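PDB 1VE3: methyltransferase domain-containing protein from Pyrococcus horikoshii, which probably transfers methyl groups from S-adenosylmethionine, which it binds in a Rossmann-like domain, to a substrate not yet identified. Local coordinates for residues E26-L31 and G50-L55; M33-K38 and S219-Y224; D15-E20 and R77-S82; R22-T27 and I108-I113. All coordinates share one frame; numbering follows the deposited sequence.

All four contacts use helix 19-34 or its ends. Contacts 1 and 2 are buried. Contact 1 joins this helix to helix 51-58, and contact 2 joins the turn after it to strand 219-226. Both rest on carbon contacts across the pair. Contacts 3 and 4 are only partly buried and combine carbon contacts with polar groups at S-adenosylmethionine. Contact 4 lies nearest the centre of the chain and is the one with a salt bridge between its segments. Contact 3 is the most peripheral and meets the ligand of the second subunit. Contacts 1 and 4 share Glu26 and Thr27, with centres about 7 Å apart.

Contact 1. Residues E26-L31 and G50-L55; sequences ETLEPL and GGFSFL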
# COMPACT_ATOMS: atom_id res chain seq x y z
N GLU A 26 3.34 5.83 -1.49
CA GLU A 26 3.39 6.74 -0.35
C GLU A 26 4.77 6.86 0.29
O GLU A 26 5.06 7.84 0.98
CB GLU A 26 2.34 6.32 0.68
CG GLU A 26 0.95 6.19 0.07
CD GLU A 26 -0.14 5.92 1.08
OE1 GLU A 26 0.07 5.07 1.98
OE2 GLU A 26 -1.22 6.55 0.98
N THR A 27 5.63 5.88 0.05
CA THR A 27 6.97 5.95 0.62
C THR A 27 7.83 6.89 -0.24
O THR A 27 8.56 7.72 0.29
CB THR A 27 7.63 4.55 0.69
OG1 THR A 27 6.99 3.77 1.70
CG2 THR A 27 9.12 4.67 1.01
N LEU A 28 7.71 6.76 -1.55
CA LEU A 28 8.48 7.59 -2.48
C LEU A 28 7.89 8.97 -2.75
O LEU A 28 8.63 9.92 -2.98
CB LEU A 28 8.68 6.85 -3.81
CG LEU A 28 9.53 5.58 -3.72
CD1 LEU A 28 9.67 4.94 -5.09
CD2 LEU A 28 10.89 5.93 -3.14
N GLU A 29 6.57 9.07 -2.73
CA GLU A 29 5.87 10.33 -3.00
C GLU A 29 6.52 11.59 -2.41
O GLU A 29 6.84 12.52 -3.15
CB GLU A 29 4.42 10.24 -2.50
CG GLU A 29 3.58 11.44 -2.88
CD GLU A 29 2.21 11.40 -2.25
OE1 GLU A 29 1.55 10.34 -2.31
OE2 GLU A 29 1.78 12.44 -1.70
N PRO A 30 6.73 11.63 -1.09
CA PRO A 30 7.35 12.80 -0.46
C PRO A 30 8.77 13.08 -0.95
O PRO A 30 9.19 14.24 -1.06
CB PRO A 30 7.30 12.45 1.02
CG PRO A 30 7.44 10.96 1.02
CD PRO A 30 6.50 10.57 -0.09
N LEU A 31 9.52 12.02 -1.25
CA LEU A 31 10.88 12.18 -1.73
C LEU A 31 10.90 12.70 -3.16
O LEU A 31 11.77 13.50 -3.52
CB LEU A 31 11.61 10.83 -1.65
CG LEU A 31 11.57 10.15 -0.28
CD1 LEU A 31 12.38 8.87 -0.32
CD2 LEU A 31 12.13 11.10 0.78
N GLY A 50 1.72 1.84 -14.51
CA GLY A 50 1.51 3.28 -14.48
C GLY A 50 1.19 3.97 -13.17
O GLY A 50 0.83 5.15 -13.16
N GLY A 51 1.33 3.26 -12.05
CA GLY A 51 1.03 3.86 -10.77
C GLY A 51 1.72 5.19 -10.49
O GLY A 51 1.08 6.15 -10.05
N PHE A 52 3.03 5.27 -10.72
CA PHE A 52 3.74 6.51 -10.44
C PHE A 52 3.44 7.59 -11.47
O PHE A 52 3.68 8.77 -11.23
CB PHE A 52 5.24 6.24 -10.32
CG PHE A 52 5.63 5.58 -9.03
CD1 PHE A 52 5.81 6.33 -7.88
CD2 PHE A 52 5.72 4.20 -8.95
CE1 PHE A 52 6.09 5.72 -6.66
CE2 PHE A 52 6.00 3.57 -7.73
CZ PHE A 52 6.18 4.33 -6.59
N SER A 53 2.92 7.19 -12.62
CA SER A 53 2.57 8.15 -13.65
C SER A 53 1.35 8.94 -13.16
O SER A 53 1.38 10.17 -13.09
CB SER A 53 2.25 7.43 -14.96
OG SER A 53 3.42 6.84 -15.50
N PHE A 54 0.29 8.23 -12.80
CA PHE A 54 -0.93 8.86 -12.31
C PHE A 54 -0.60 9.77 -11.14
O PHE A 54 -1.15 10.87 -11.02
CB PHE A 54 -1.95 7.80 -11.90
CG PHE A 54 -2.28 6.83 -13.00
CD1 PHE A 54 -2.61 7.29 -14.27
CD2 PHE A 54 -2.21 5.46 -12.78
CE1 PHE A 54 -2.87 6.41 -15.31
CE2 PHE A 54 -2.47 4.56 -13.82
CZ PHE A 54 -2.79 5.04 -15.09
N LEU A 55 0.29 9.33 -10.27
CA LEU A 55 0.67 10.14 -9.12
C LEU A 55 1.25 11.49 -9.57
O LEU A 55 0.85 12.54 -9.07
CB LEU A 55 1.71 9.42 -8.26
CG LEU A 55 2.27 10.25 -7.11
CD1 LEU A 55 1.15 10.55 -6.13
CD2 LEU A 55 3.40 9.50 -6.43
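Leu28 meets Phe52, and Glu29 meets Leu55, between two helices of a Rossmann-like class I methyltransferase fold. Helix 19-34 precedes the first strand of the parallel part of the sheet, 41-45. Helix 51-58 follows that strand after a glycine-rich loop, with Gly50 as its N-cap. The contact is buried, and no hydrogen bond crosses it.

The apolar pair is Leu28 with Phe52. Leu28 points toward the other helix, and its CD1 lies 3.8 Å from Phe52 CZ. Its CB is 4.0 Å from Phe52 CE1. The two side chains cross at about a right angle, and the methyl approaches the far end of the ring obliquely. Phe52 reaches across with CG anti to its own carbonyl carbon (chi1 -75°). The ring also packs on Ile25 of helix 19-34 and on Ile108 of strand 104-110. It touches the bound S-adenosylmethionine as well. Phe52 is therefore a buried packing residue and also part of the ligand pocket wall.

The second pair sets the methylenes of a charged side chain against a leucine. Glu29 CG stands anti to the backbone N (chi1 -173°), and the chain runs on extended past both methyls of Leu55. Glu29 CG is 4.0 Å from Leu55 CD2. The carboxylate has its polar partner outside the pair: OE2 is hydrogen-bonded to Tyr59 OH. The other oxygen, Glu29 OE1, lies against a methyl, 3.8 Å from Leu55 CD1.

Contact 2. Residues M33-K38 and S219-Y224; sequences MKYMKK and SYLTVY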
# COMPACT_ATOMS: atom_id res chain seq x y z
N MSE A 33 8.69 14.66 -4.52
CA MSE A 33 8.29 16.06 -4.54
C MSE A 33 9.39 16.96 -4.01
O MSE A 33 9.43 18.15 -4.32
CB MSE A 33 7.00 16.24 -3.74
CG MSE A 33 5.82 15.54 -4.38
SE MSE A 33 5.79 15.79 -6.31
CE MSE A 33 6.48 14.07 -6.86
N LYS A 34 10.29 16.39 -3.23
CA LYS A 34 11.39 17.14 -2.66
C LYS A 34 12.38 17.54 -3.75
O LYS A 34 13.16 18.47 -3.58
CB LYS A 34 12.11 16.31 -1.60
CG LYS A 34 13.30 16.98 -0.95
CD LYS A 34 13.84 16.13 0.19
CE LYS A 34 15.05 16.76 0.85
NZ LYS A 34 15.52 15.97 2.03
N TYR A 35 12.33 16.84 -4.88
CA TYR A 35 13.24 17.12 -5.98
C TYR A 35 12.53 17.40 -7.31
O TYR A 35 13.17 17.52 -8.35
CB TYR A 35 14.22 15.96 -6.15
CG TYR A 35 15.07 15.72 -4.92
CD1 TYR A 35 15.98 16.68 -4.49
CD2 TYR A 35 14.96 14.54 -4.19
CE1 TYR A 35 16.77 16.47 -3.36
CE2 TYR A 35 15.75 14.32 -3.06
CZ TYR A 35 16.64 15.29 -2.65
OH TYR A 35 17.42 15.07 -1.54
N MSE A 36 11.21 17.50 -7.26
CA MSE A 36 10.44 17.77 -8.46
C MSE A 36 9.51 18.95 -8.23
O MSE A 36 8.32 18.91 -8.56
CB MSE A 36 9.63 16.54 -8.86
CG MSE A 36 10.48 15.35 -9.29
SE MSE A 36 9.45 13.76 -9.74
CE MSE A 36 8.85 14.26 -11.50
N LYS A 37 10.05 20.01 -7.64
CA LYS A 37 9.28 21.21 -7.35
C LYS A 37 8.78 21.86 -8.63
O LYS A 37 7.60 22.22 -8.73
CB LYS A 37 10.12 22.19 -6.53
CG LYS A 37 10.46 21.68 -5.13
CD LYS A 37 11.29 22.69 -4.36
CE LYS A 37 11.47 22.28 -2.90
NZ LYS A 37 12.16 20.96 -2.75
N LYS A 38 9.65 21.99 -9.62
CA LYS A 38 9.25 22.59 -10.89
C LYS A 38 8.57 21.55 -11.79
O LYS A 38 9.16 20.53 -12.12
CB LYS A 38 10.46 23.17 -11.62
CG LYS A 38 10.10 23.87 -12.93
CD LYS A 38 11.29 24.58 -13.55
CE LYS A 38 10.86 25.49 -14.69
NZ LYS A 38 11.98 26.27 -15.29
N SER A 219 17.95 0.57 0.34
CA SER A 219 17.40 1.13 -0.89
C SER A 219 17.80 2.59 -1.02
O SER A 219 18.03 3.28 -0.02
CB SER A 219 15.88 0.98 -0.92
OG SER A 219 15.54 -0.39 -1.05
N TYR A 220 17.88 3.07 -2.26
CA TYR A 220 18.29 4.45 -2.51
C TYR A 220 17.52 5.19 -3.57
O TYR A 220 17.16 4.63 -4.61
CB TYR A 220 19.76 4.48 -2.92
CG TYR A 220 20.68 3.88 -1.91
CD1 TYR A 220 21.20 4.64 -0.86
CD2 TYR A 220 20.99 2.52 -1.96
CE1 TYR A 220 22.00 4.06 0.10
CE2 TYR A 220 21.78 1.94 -1.00
CZ TYR A 220 22.29 2.70 0.03
OH TYR A 220 23.06 2.10 0.98
N LEU A 221 17.25 6.47 -3.30
CA LEU A 221 16.58 7.34 -4.25
C LEU A 221 17.70 8.28 -4.64
O LEU A 221 18.23 9.00 -3.80
CB LEU A 221 15.46 8.14 -3.60
CG LEU A 221 14.83 9.12 -4.59
CD1 LEU A 221 13.90 8.37 -5.52
CD2 LEU A 221 14.08 10.19 -3.83
N THR A 222 18.08 8.28 -5.92
CA THR A 222 19.16 9.15 -6.38
C THR A 222 18.70 10.16 -7.42
O THR A 222 17.92 9.83 -8.31
CB THR A 222 20.31 8.32 -6.99
OG1 THR A 222 20.78 7.38 -6.02
CG2 THR A 222 21.45 9.24 -7.38
N VAL A 223 19.20 11.39 -7.31
CA VAL A 223 18.85 12.44 -8.25
C VAL A 223 20.09 12.77 -9.09
O VAL A 223 21.12 13.17 -8.56
CB VAL A 223 18.35 13.71 -7.52
CG1 VAL A 223 17.98 14.79 -8.53
CG2 VAL A 223 17.12 13.35 -6.68
N TYR A 224 19.98 12.60 -10.40
CA TYR A 224 21.09 12.84 -11.32
C TYR A 224 20.85 13.96 -12.33
O TYR A 224 19.72 14.20 -12.74
CB TYR A 224 21.42 11.55 -12.09
CG TYR A 224 22.14 10.49 -11.29
CD1 TYR A 224 23.44 10.68 -10.84
CD2 TYR A 224 21.52 9.27 -11.00
CE1 TYR A 224 24.11 9.70 -10.12
CE2 TYR A 224 22.19 8.28 -10.29
CZ TYR A 224 23.48 8.50 -9.85
OH TYR A 224 24.15 7.53 -9.15
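Tyr35 meets Val223 and Leu221 in a buried, apolar contact between the turn after helix 19-34 and strand 219-226. The strand belongs to the mixed seven-stranded sheet of the class I methyltransferase fold. It runs antiparallel to both its neighbours, 136-143 and 207-215. Val223 and Leu221 are two apart on the strand, so both side chains point toward the turn, while Thr222 between them points away.

The main interaction is a CH-pi contact. Val223 CG2 sits over one face of the Tyr35 ring, 3.8 Å from the ring centroid and 26° off the normal. It is displaced toward the rim, and its nearest ring atom is Tyr35 CD2 at 3.5 Å. This methyl is the branch of Val223 anti to its carbonyl carbon. Lys34 CG lies over the centre of the opposite face, 4.0 Å above the ring plane. The aromatic ring is thus held between two aliphatic groups.

The polar end of the tyrosine is tied to strand 207-215. Tyr35 OH is hydrogen-bonded to Glu213 OE2, and the same oxygen takes a salt bridge from Lys34 NZ. The backbone of the turn is also held: Tyr35 O accepts a hydrogen bond from the side-chain NZ of Lys137, on strand 136-143.

Leu221 makes the looser approach. Its CD2 comes to the edge of the ring, near the ring plane, 4.5 Å from Tyr35 CD2.

Contact 3. Residues D15-E20 and R77-S82; sequences DINSQE and REYAKS. With SAM (S-adenosylmethionine), chain C.
Ile16 packs over one face of the Tyr79 ring, which reaches out from the end of helix 70-82. This is a CH-pi contact: Ile16 CD1 is 3.8 Å from the ring centroid and 24° off the normal. Ile16 CG1 stands beside the backbone N (chi1 -63°), and the chain runs on straight to CD1, which carries this methyl over the ring. It is displaced toward the rim, nearest Tyr79 CD2 at 3.5 Å. The two side chains run alongside each other, pointing opposite ways. Phe54 of helix 51-58 touches both.

The polar bonds shape the turn that presents Ile16. Asp15 to Ser18 form a type I beta turn. Asp15 OD1 accepts from Asn17 N at 3.1 Å, an Asx turn, with the N-H coming from above the carboxylate plane. Asp15 O is gripped twice, by Ser18 N and by Ser18 OG. Ser18 OG also accepts from Tyr21 N and so caps helix 19-34.

Gln19 OE1 accepts a hydrogen bond from adenine N6 of the S-adenosylmethionine bound by the second subunit, at 3.0 Å. Gln19 NE2 is bonded to His115 O of that subunit. The turn thus leads from intrachain packing to a cofactor site at the dimer interface, where Gln19 of one subunit adds to the adenine pocket of the other.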
# COMPACT_ATOMS: atom_id res chain seq x y z
N ASP A 15 -0.86 -4.32 -9.24
CA ASP A 15 -2.17 -3.91 -8.72
C ASP A 15 -2.09 -2.57 -8.00
O ASP A 15 -1.88 -2.51 -6.79
CB ASP A 15 -2.71 -4.99 -7.77
CG ASP A 15 -4.11 -4.68 -7.27
OD1 ASP A 15 -4.63 -3.58 -7.57
OD2 ASP A 15 -4.68 -5.54 -6.58
N ILE A 16 -2.28 -1.50 -8.77
CA ILE A 16 -2.21 -0.13 -8.26
C ILE A 16 -3.05 0.14 -7.02
O ILE A 16 -2.74 1.06 -6.27
CB ILE A 16 -2.59 0.89 -9.37
CG1 ILE A 16 -1.58 0.82 -10.52
CG2 ILE A 16 -2.59 2.31 -8.80
CD1 ILE A 16 -1.89 1.75 -11.68
N ASN A 17 -4.10 -0.64 -6.80
CA ASN A 17 -4.93 -0.42 -5.62
C ASN A 17 -4.61 -1.34 -4.44
O ASN A 17 -5.24 -1.24 -3.38
CB ASN A 17 -6.41 -0.54 -5.98
CG ASN A 17 -6.89 0.61 -6.85
OD1 ASN A 17 -6.74 1.78 -6.48
ND2 ASN A 17 -7.46 0.29 -8.00
N SER A 18 -3.63 -2.22 -4.60
CA SER A 18 -3.25 -3.11 -3.51
C SER A 18 -2.51 -2.32 -2.44
O SER A 18 -1.98 -1.24 -2.72
CB SER A 18 -2.34 -4.23 -4.01
OG SER A 18 -1.06 -3.73 -4.38
N GLN A 19 -2.48 -2.86 -1.23
CA GLN A 19 -1.78 -2.20 -0.13
C GLN A 19 -0.28 -2.21 -0.44
O GLN A 19 0.43 -1.26 -0.10
CB GLN A 19 -2.05 -2.92 1.20
CG GLN A 19 -3.52 -2.93 1.63
CD GLN A 19 -3.74 -3.57 3.01
OE1 GLN A 19 -2.86 -4.23 3.56
NE2 GLN A 19 -4.94 -3.38 3.55
N GLU A 20 0.19 -3.27 -1.09
CA GLU A 20 1.61 -3.38 -1.43
C GLU A 20 2.07 -2.23 -2.33
O GLU A 20 3.06 -1.56 -2.04
CB GLU A 20 1.90 -4.71 -2.15
CG GLU A 20 1.87 -5.96 -1.27
CD GLU A 20 0.47 -6.37 -0.85
OE1 GLU A 20 -0.51 -5.84 -1.43
OE2 GLU A 20 0.34 -7.23 0.05
N ARG A 77 -3.36 1.32 -19.45
CA ARG A 77 -4.41 2.03 -20.17
C ARG A 77 -5.77 1.90 -19.49
O ARG A 77 -6.51 2.88 -19.38
CB ARG A 77 -4.46 1.54 -21.61
CG ARG A 77 -3.30 2.10 -22.42
CD ARG A 77 -3.05 1.37 -23.72
NE ARG A 77 -1.95 2.00 -24.44
CZ ARG A 77 -1.27 1.43 -25.44
NH1 ARG A 77 -1.58 0.21 -25.85
NH2 ARG A 77 -0.28 2.10 -26.02
N GLU A 78 -6.11 0.70 -19.03
CA GLU A 78 -7.38 0.49 -18.35
C GLU A 78 -7.42 1.31 -17.06
O GLU A 78 -8.47 1.84 -16.69
CB GLU A 78 -7.60 -0.99 -18.04
CG GLU A 78 -7.67 -1.84 -19.29
CD GLU A 78 -7.80 -3.31 -18.98
OE1 GLU A 78 -8.79 -3.69 -18.31
OE2 GLU A 78 -6.92 -4.09 -19.39
N TYR A 79 -6.29 1.40 -16.37
CA TYR A 79 -6.23 2.18 -15.14
C TYR A 79 -6.41 3.65 -15.47
O TYR A 79 -7.07 4.39 -14.74
CB TYR A 79 -4.89 1.99 -14.41
CG TYR A 79 -4.84 0.74 -13.56
CD1 TYR A 79 -5.77 0.52 -12.54
CD2 TYR A 79 -3.84 -0.22 -13.75
CE1 TYR A 79 -5.72 -0.62 -11.75
CE2 TYR A 79 -3.78 -1.37 -12.96
CZ TYR A 79 -4.73 -1.56 -11.96
OH TYR A 79 -4.67 -2.69 -11.16
N ALA A 80 -5.81 4.07 -16.57
CA ALA A 80 -5.89 5.46 -17.01
C ALA A 80 -7.34 5.77 -17.40
O ALA A 80 -7.83 6.87 -17.17
CB ALA A 80 -4.97 5.69 -18.20
N LYS A 81 -8.00 4.78 -17.99
CA LYS A 81 -9.39 4.95 -18.41
C LYS A 81 -10.27 5.12 -17.18
O LYS A 81 -11.00 6.11 -17.06
CB LYS A 81 -9.84 3.72 -19.21
CG LYS A 81 -11.10 3.93 -20.03
CD LYS A 81 -11.45 2.68 -20.83
CE LYS A 81 -12.60 2.92 -21.80
NZ LYS A 81 -13.85 3.36 -21.13
N SER A 82 -10.17 4.18 -16.25
CA SER A 82 -10.96 4.23 -15.02
C SER A 82 -10.68 5.48 -14.19
O SER A 82 -11.56 5.98 -13.50
CB SER A 82 -10.72 2.98 -14.18
OG SER A 82 -9.37 2.89 -13.77
N SAM C . -9.85 -0.28 14.65
CA SAM C . -9.17 1.05 14.70
C SAM C . -10.01 2.02 15.51
O SAM C . -9.42 2.82 16.26
OXT SAM C . -11.26 1.93 15.35
CB SAM C . -9.04 1.56 13.30
CG SAM C . -7.95 2.50 13.11
SD SAM C . -7.79 3.14 11.40
CE SAM C . -9.22 3.95 11.06
C5' SAM C . -7.53 1.68 10.38
C4' SAM C . -6.24 0.77 10.71
O4' SAM C . -6.21 -0.37 9.78
C3' SAM C . -4.91 1.45 10.43
O3' SAM C . -4.43 1.56 11.86
C2' SAM C . -3.97 0.52 9.75
O2' SAM C . -2.62 0.39 10.08
C1' SAM C . -4.86 -0.78 9.76
N9 SAM C . -4.59 -1.66 8.61
C8 SAM C . -4.57 -1.42 7.24
N7 SAM C . -4.28 -2.48 6.52
C5 SAM C . -4.11 -3.47 7.44
C6 SAM C . -3.78 -4.89 7.36
N6 SAM C . -3.57 -5.52 6.19
N1 SAM C . -3.67 -5.65 8.55
C2 SAM C . -3.87 -5.04 9.77
N3 SAM C . -4.18 -3.73 9.95
C4 SAM C . -4.29 -2.98 8.75

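Contact 4. Residues R22-T27 and I108-I113; sequences RSRIET and IFIDSI. With SAM (S-adenosylmethionine), chain B.
Arg24 and Asp111 reach toward each other from opposite directions and form a salt bridge. It lies at the S-adenosylmethionine site of the Rossmann-like fold. Asp111 directly follows the fourth strand of the parallel part of the sheet, 104-110, and Arg24 comes from helix 19-34. The arginine chain bends at chi3 (56°), which turns its guanidinium edge to the aspartate.

Asp111 OD2 lies in the guanidinium plane, 3.2 Å from Arg24 NH2, and accepts through its anti lone pair, with an N-H...O angle of 159°. A second bond to the same oxygen, from Arg24 NE, is weak at 3.4 Å. The guanidinium and carboxylate planes are turned 48° apart. A single oxygen, OD2, takes both N-H groups. Ile110 CG2 approaches the guanidinium obliquely, 4.0 Å from Arg24 NH2.

Arg24 NH2 also faces carboxylate oxygen OXT of the ligand. The modelled separation is too short to be reliable, but the residue is a known ligand contact. Tyr21 adds a cation-pi partner. The aspartate probably helps to hold the guanidinium toward the ligand.

Beside that carboxylate, on the same alpha carbon, the ligand's amino N donates to Ile110 O at 3.1 Å. The same carbonyl oxygen, Ile110 O, accepts from Ser112 OG at 2.8 Å.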
# COMPACT_ATOMS: atom_id res chain seq x y z
N ARG A 22 0.43 0.66 -2.98
CA ARG A 22 0.20 1.96 -2.34
C ARG A 22 1.34 2.30 -1.39
O ARG A 22 1.76 3.45 -1.30
CB ARG A 22 -1.13 1.96 -1.59
CG ARG A 22 -2.34 1.92 -2.50
CD ARG A 22 -3.64 2.01 -1.70
NE ARG A 22 -4.79 2.21 -2.58
CZ ARG A 22 -6.03 2.45 -2.16
NH1 ARG A 22 -6.29 2.52 -0.86
NH2 ARG A 22 -7.01 2.63 -3.04
N SER A 23 1.82 1.28 -0.68
CA SER A 23 2.93 1.44 0.25
C SER A 23 4.15 2.02 -0.46
O SER A 23 4.82 2.91 0.06
CB SER A 23 3.29 0.09 0.87
OG SER A 23 4.46 0.21 1.67
N ARG A 24 4.43 1.50 -1.65
CA ARG A 24 5.57 1.96 -2.44
C ARG A 24 5.37 3.41 -2.87
O ARG A 24 6.29 4.23 -2.79
CB ARG A 24 5.74 1.07 -3.67
CG ARG A 24 6.05 -0.39 -3.33
CD ARG A 24 5.92 -1.26 -4.56
NE ARG A 24 6.77 -0.77 -5.63
CZ ARG A 24 6.36 -0.47 -6.85
NH1 ARG A 24 5.09 -0.61 -7.20
NH2 ARG A 24 7.24 0.00 -7.72
N ILE A 25 4.17 3.74 -3.32
CA ILE A 25 3.86 5.10 -3.75
C ILE A 25 4.02 6.09 -2.60
O ILE A 25 4.76 7.07 -2.71
CB ILE A 25 2.42 5.19 -4.31
CG1 ILE A 25 2.35 4.49 -5.67
CG2 ILE A 25 1.99 6.65 -4.44
CD1 ILE A 25 0.98 4.50 -6.30
N GLU A 26 3.34 5.83 -1.49
CA GLU A 26 3.39 6.74 -0.35
C GLU A 26 4.77 6.86 0.29
O GLU A 26 5.06 7.84 0.98
CB GLU A 26 2.34 6.32 0.68
CG GLU A 26 0.95 6.19 0.07
CD GLU A 26 -0.14 5.92 1.08
OE1 GLU A 26 0.07 5.07 1.98
OE2 GLU A 26 -1.22 6.55 0.98
N THR A 27 5.63 5.88 0.05
CA THR A 27 6.97 5.95 0.62
C THR A 27 7.83 6.89 -0.24
O THR A 27 8.56 7.72 0.29
CB THR A 27 7.63 4.55 0.69
OG1 THR A 27 6.99 3.77 1.70
CG2 THR A 27 9.12 4.67 1.01
N ILE A 108 11.90 9.24 -14.58
CA ILE A 108 11.92 8.45 -13.35
C ILE A 108 12.08 6.99 -13.73
O ILE A 108 11.54 6.53 -14.74
CB ILE A 108 10.64 8.66 -12.51
CG1 ILE A 108 9.41 8.16 -13.27
CG2 ILE A 108 10.49 10.14 -12.19
CD1 ILE A 108 8.11 8.28 -12.48
N PHE A 109 12.83 6.27 -12.90
CA PHE A 109 13.16 4.87 -13.14
C PHE A 109 13.10 4.19 -11.76
O PHE A 109 14.03 4.30 -10.95
CB PHE A 109 14.58 4.83 -13.75
CG PHE A 109 15.03 3.49 -14.22
CD1 PHE A 109 14.23 2.72 -15.06
CD2 PHE A 109 16.30 3.02 -13.89
CE1 PHE A 109 14.68 1.50 -15.56
CE2 PHE A 109 16.76 1.81 -14.39
CZ PHE A 109 15.95 1.05 -15.23
N ILE A 110 11.99 3.50 -11.51
CA ILE A 110 11.76 2.87 -10.22
C ILE A 110 11.70 1.34 -10.17
O ILE A 110 11.05 0.72 -11.00
CB ILE A 110 10.45 3.45 -9.61
CG1 ILE A 110 10.60 4.97 -9.44
CG2 ILE A 110 10.14 2.76 -8.29
CD1 ILE A 110 9.35 5.66 -8.91
N ASP A 111 12.37 0.76 -9.18
CA ASP A 111 12.39 -0.69 -8.97
C ASP A 111 12.47 -1.50 -10.26
O ASP A 111 11.65 -2.40 -10.46
CB ASP A 111 11.12 -1.13 -8.22
CG ASP A 111 11.09 -0.70 -6.76
OD1 ASP A 111 12.09 -0.95 -6.05
OD2 ASP A 111 10.06 -0.12 -6.32
N SER A 112 13.43 -1.24 -11.13
CA SER A 112 13.49 -1.99 -12.38
C SER A 112 14.83 -2.57 -12.81
O SER A 112 14.88 -3.34 -13.76
CB SER A 112 12.96 -1.14 -13.54
OG SER A 112 11.63 -0.73 -13.30
N ILE A 113 15.91 -2.22 -12.11
CA ILE A 113 17.23 -2.69 -12.50
C ILE A 113 17.44 -4.20 -12.52
O ILE A 113 18.33 -4.67 -13.24
CB ILE A 113 18.35 -2.05 -11.64
CG1 ILE A 113 18.14 -2.37 -10.16
CG2 ILE A 113 18.40 -0.55 -11.88
CD1 ILE A 113 19.29 -1.91 -9.28
N SAM B . 8.40 1.45 -12.48
CA SAM B . 7.47 0.32 -12.17
C SAM B . 6.85 0.54 -10.79
O SAM B . 5.66 0.24 -10.63
OXT SAM B . 7.63 1.02 -9.91
CB SAM B . 8.28 -0.94 -12.15
CG SAM B . 7.50 -2.13 -12.43
SD SAM B . 8.46 -3.69 -12.41
CE SAM B . 9.08 -3.84 -10.85
C5' SAM B . 9.73 -3.47 -13.67
C4' SAM B . 9.23 -3.19 -15.18
O4' SAM B . 10.40 -3.03 -16.05
C3' SAM B . 8.51 -4.37 -15.81
O3' SAM B . 7.14 -3.75 -15.90
C2' SAM B . 8.96 -4.57 -17.22
O2' SAM B . 8.11 -4.84 -18.29
C1' SAM B . 9.93 -3.34 -17.35
N9 SAM B . 11.05 -3.58 -18.27
C8 SAM B . 11.99 -4.61 -18.34
N7 SAM B . 12.85 -4.47 -19.33
C5 SAM B . 12.47 -3.31 -19.94
C6 SAM B . 12.96 -2.56 -21.09
N6 SAM B . 14.02 -2.96 -21.82
N1 SAM B . 12.31 -1.36 -21.47
C2 SAM B . 11.23 -0.92 -20.76
N3 SAM B . 10.69 -1.54 -19.67
C4 SAM B . 11.35 -2.74 -19.30